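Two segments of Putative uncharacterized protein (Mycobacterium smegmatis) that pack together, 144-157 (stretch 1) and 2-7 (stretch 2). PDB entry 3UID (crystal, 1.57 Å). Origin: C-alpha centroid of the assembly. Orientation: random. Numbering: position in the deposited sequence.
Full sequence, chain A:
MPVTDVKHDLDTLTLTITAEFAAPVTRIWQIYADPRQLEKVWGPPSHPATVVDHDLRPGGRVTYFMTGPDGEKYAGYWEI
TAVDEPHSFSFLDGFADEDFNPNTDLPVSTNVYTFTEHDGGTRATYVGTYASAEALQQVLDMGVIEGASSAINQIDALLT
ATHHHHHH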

# COMPACT_ATOMS: atom_id res chain seq x y z
N VAL A 144 -0.60 6.78 -8.40
CA VAL A 144 -0.87 5.84 -7.32
C VAL A 144 -0.96 4.38 -7.81
O VAL A 144 -0.44 3.47 -7.16
CB VAL A 144 -2.15 6.21 -6.51
CG1 VAL A 144 -3.40 5.97 -7.34
CG2 VAL A 144 -2.22 5.41 -5.22
N ILE A 145 -1.61 4.16 -8.95
CA ILE A 145 -1.81 2.79 -9.41
C ILE A 145 -0.48 2.13 -9.84
O ILE A 145 -0.26 0.95 -9.58
CB ILE A 145 -2.85 2.68 -10.55
CG1 ILE A 145 -4.21 3.21 -10.09
CG2 ILE A 145 -2.95 1.22 -11.03
CD1 ILE A 145 -5.21 3.42 -11.22
N GLU A 146 0.38 2.90 -10.51
CA GLU A 146 1.70 2.40 -10.91
C GLU A 146 2.50 1.93 -9.70
O GLU A 146 3.11 0.86 -9.72
CB GLU A 146 2.50 3.49 -11.61
CG GLU A 146 1.93 3.97 -12.91
CD GLU A 146 2.55 5.28 -13.36
OE1 GLU A 146 1.82 6.30 -13.40
OE2 GLU A 146 3.76 5.29 -13.67
N GLY A 147 2.51 2.75 -8.66
CA GLY A 147 3.23 2.42 -7.44
C GLY A 147 2.66 1.18 -6.78
O GLY A 147 3.39 0.30 -6.33
N ALA A 148 1.33 1.09 -6.72
CA ALA A 148 0.70 -0.05 -6.05
C ALA A 148 0.98 -1.33 -6.82
O ALA A 148 1.27 -2.38 -6.24
CB ALA A 148 -0.79 0.19 -5.92
N SER A 149 0.92 -1.24 -8.15
CA SER A 149 1.23 -2.38 -9.01
C SER A 149 2.68 -2.84 -8.87
O SER A 149 2.95 -4.04 -8.84
CB SER A 149 0.94 -2.05 -10.47
OG SER A 149 -0.45 -1.80 -10.67
N SER A 150 3.62 -1.89 -8.82
CA SER A 150 5.01 -2.25 -8.58
C SER A 150 5.19 -3.04 -7.29
O SER A 150 5.90 -4.05 -7.27
CB SER A 150 5.89 -0.99 -8.55
OG SER A 150 7.24 -1.31 -8.23
N ALA A 151 4.55 -2.59 -6.21
CA ALA A 151 4.70 -3.27 -4.92
C ALA A 151 4.16 -4.68 -5.02
O ALA A 151 4.77 -5.63 -4.52
CB ALA A 151 4.02 -2.49 -3.82
N ILE A 152 3.02 -4.83 -5.67
CA ILE A 152 2.43 -6.16 -5.87
C ILE A 152 3.36 -7.09 -6.66
O ILE A 152 3.55 -8.26 -6.28
CB ILE A 152 1.05 -6.03 -6.53
CG1 ILE A 152 0.05 -5.55 -5.47
CG2 ILE A 152 0.58 -7.38 -7.11
CD1 ILE A 152 -1.19 -4.88 -6.10
N ASN A 153 3.97 -6.57 -7.71
CA ASN A 153 4.94 -7.36 -8.46
C ASN A 153 6.18 -7.69 -7.64
O ASN A 153 6.73 -8.77 -7.78
CB ASN A 153 5.31 -6.68 -9.77
CG ASN A 153 4.13 -6.58 -10.71
OD1 ASN A 153 3.23 -7.42 -10.68
ND2 ASN A 153 4.13 -5.55 -11.55
N GLN A 154 6.60 -6.77 -6.78
CA GLN A 154 7.75 -7.06 -5.91
C GLN A 154 7.40 -8.15 -4.91
O GLN A 154 8.24 -9.00 -4.61
CB GLN A 154 8.28 -5.81 -5.21
CG GLN A 154 8.99 -4.82 -6.17
CD GLN A 154 10.12 -5.47 -6.93
OE1 GLN A 154 11.00 -6.11 -6.35
NE2 GLN A 154 10.10 -5.34 -8.25
N ILE A 155 6.18 -8.13 -4.39
CA ILE A 155 5.73 -9.20 -3.51
C ILE A 155 5.79 -10.53 -4.25
O ILE A 155 6.33 -11.49 -3.72
CB ILE A 155 4.31 -8.95 -2.95
CG1 ILE A 155 4.34 -7.77 -1.97
CG2 ILE A 155 3.78 -10.20 -2.24
CD1 ILE A 155 2.94 -7.25 -1.62
N ASP A 156 5.26 -10.59 -5.47
CA ASP A 156 5.37 -11.81 -6.28
C ASP A 156 6.81 -12.34 -6.29
O ASP A 156 7.05 -13.53 -6.10
CB ASP A 156 4.95 -11.58 -7.74
CG ASP A 156 3.45 -11.37 -7.92
OD1 ASP A 156 3.08 -10.69 -8.90
OD2 ASP A 156 2.66 -11.89 -7.12
N ALA A 157 7.77 -11.44 -6.53
CA ALA A 157 9.16 -11.86 -6.68
C ALA A 157 9.72 -12.48 -5.41
O ALA A 157 10.55 -13.39 -5.48
CB ALA A 157 10.02 -10.69 -7.12
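Stretch 2 2-7: PVTDVK

Residues 3-7 of stretch 2 form a strand along the helix 144-157, extended in phi/psi (Val3 -74/134, Val6 -131/127) except at Thr4 (-115/-20). The N-to-C directions of strand and helix make an angle of 159°, close to antiparallel, and their axes approach to 9.8 Å. The register of nearest CA atoms confirms the sense: Pro2 CA lies 5.7 Å from Asn153 CA, Val3 CA 6.5 Å from Ser149 CA and Val6 CA 8.2 Å from Ile145 CA, so the backbones diverge as the strand proceeds.

Val3 has the largest covered area, 65 Å². Its CA-to-CB bond points toward the helix, and with chi1 in t (177°) its CG2 lies 3.8 Å from Ile152 CG2 and 3.8 Å from Ser149 OG. That hydroxyl is already engaged within the helix, donating to Ile145 O at 3.0 Å. The backbone of Val3 is tied to the helix through water 1, which accepts from Val3 N at 2.9 Å and donates to Asn153 OD1 at 2.7 Å.

Pro2 follows with 58 Å². Its CA-to-CB bond points away overall, though Pro2 CB lies 3.6 Å from Asp156 OD1; Pro2 C is 3.6 Å from Ile152 CG2, and Pro2 N 2.9 Å from Asp156 OD1.

Val6 has 42 Å² covered; its CG1 makes an apolar contact with Ile145 CD1 at 4.0 Å. Thr4 and Asp5 make no contact with the helix.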

# COMPACT_ATOMS: atom_id res chain seq x y z
N PRO A 2 0.30 -11.44 -8.85
CA PRO A 2 0.21 -10.25 -9.70
C PRO A 2 -1.09 -9.50 -9.50
O PRO A 2 -1.98 -9.94 -8.75
CB PRO A 2 0.26 -10.84 -11.12
CG PRO A 2 -0.25 -12.23 -10.97
CD PRO A 2 0.24 -12.69 -9.63
N VAL A 3 -1.22 -8.36 -10.16
CA VAL A 3 -2.44 -7.60 -10.11
C VAL A 3 -3.50 -8.31 -10.95
O VAL A 3 -3.22 -8.75 -12.07
CB VAL A 3 -2.22 -6.18 -10.68
CG1 VAL A 3 -3.53 -5.39 -10.68
CG2 VAL A 3 -1.14 -5.45 -9.91
N THR A 4 -4.71 -8.44 -10.41
CA THR A 4 -5.80 -9.10 -11.11
C THR A 4 -6.98 -8.18 -11.47
O THR A 4 -7.77 -8.52 -12.37
CB THR A 4 -6.33 -10.33 -10.34
OG1 THR A 4 -6.85 -9.92 -9.07
CG2 THR A 4 -5.22 -11.36 -10.13
N ASP A 5 -7.09 -7.04 -10.78
CA ASP A 5 -8.14 -6.07 -11.09
C ASP A 5 -7.80 -4.71 -10.51
O ASP A 5 -7.21 -4.62 -9.44
CB ASP A 5 -9.48 -6.51 -10.52
CG ASP A 5 -10.65 -5.73 -11.10
OD1 ASP A 5 -11.02 -5.96 -12.26
OD2 ASP A 5 -11.21 -4.88 -10.38
N VAL A 6 -8.19 -3.67 -11.23
CA VAL A 6 -8.15 -2.31 -10.75
C VAL A 6 -9.51 -1.70 -11.03
O VAL A 6 -10.00 -1.77 -12.17
CB VAL A 6 -7.08 -1.50 -11.49
CG1 VAL A 6 -7.15 -0.03 -11.10
CG2 VAL A 6 -5.69 -2.09 -11.21
N LYS A 7 -10.15 -1.13 -10.01
CA LYS A 7 -11.44 -0.48 -10.21
C LYS A 7 -11.58 0.84 -9.48
O LYS A 7 -11.45 0.92 -8.26
CB LYS A 7 -12.61 -1.40 -9.82
CG LYS A 7 -13.94 -0.80 -10.25
CD LYS A 7 -15.13 -1.66 -9.91
CE LYS A 7 -16.42 -0.88 -10.18
NZ LYS A 7 -17.65 -1.66 -9.89
O HOH W 1 0.89 -7.61 -12.07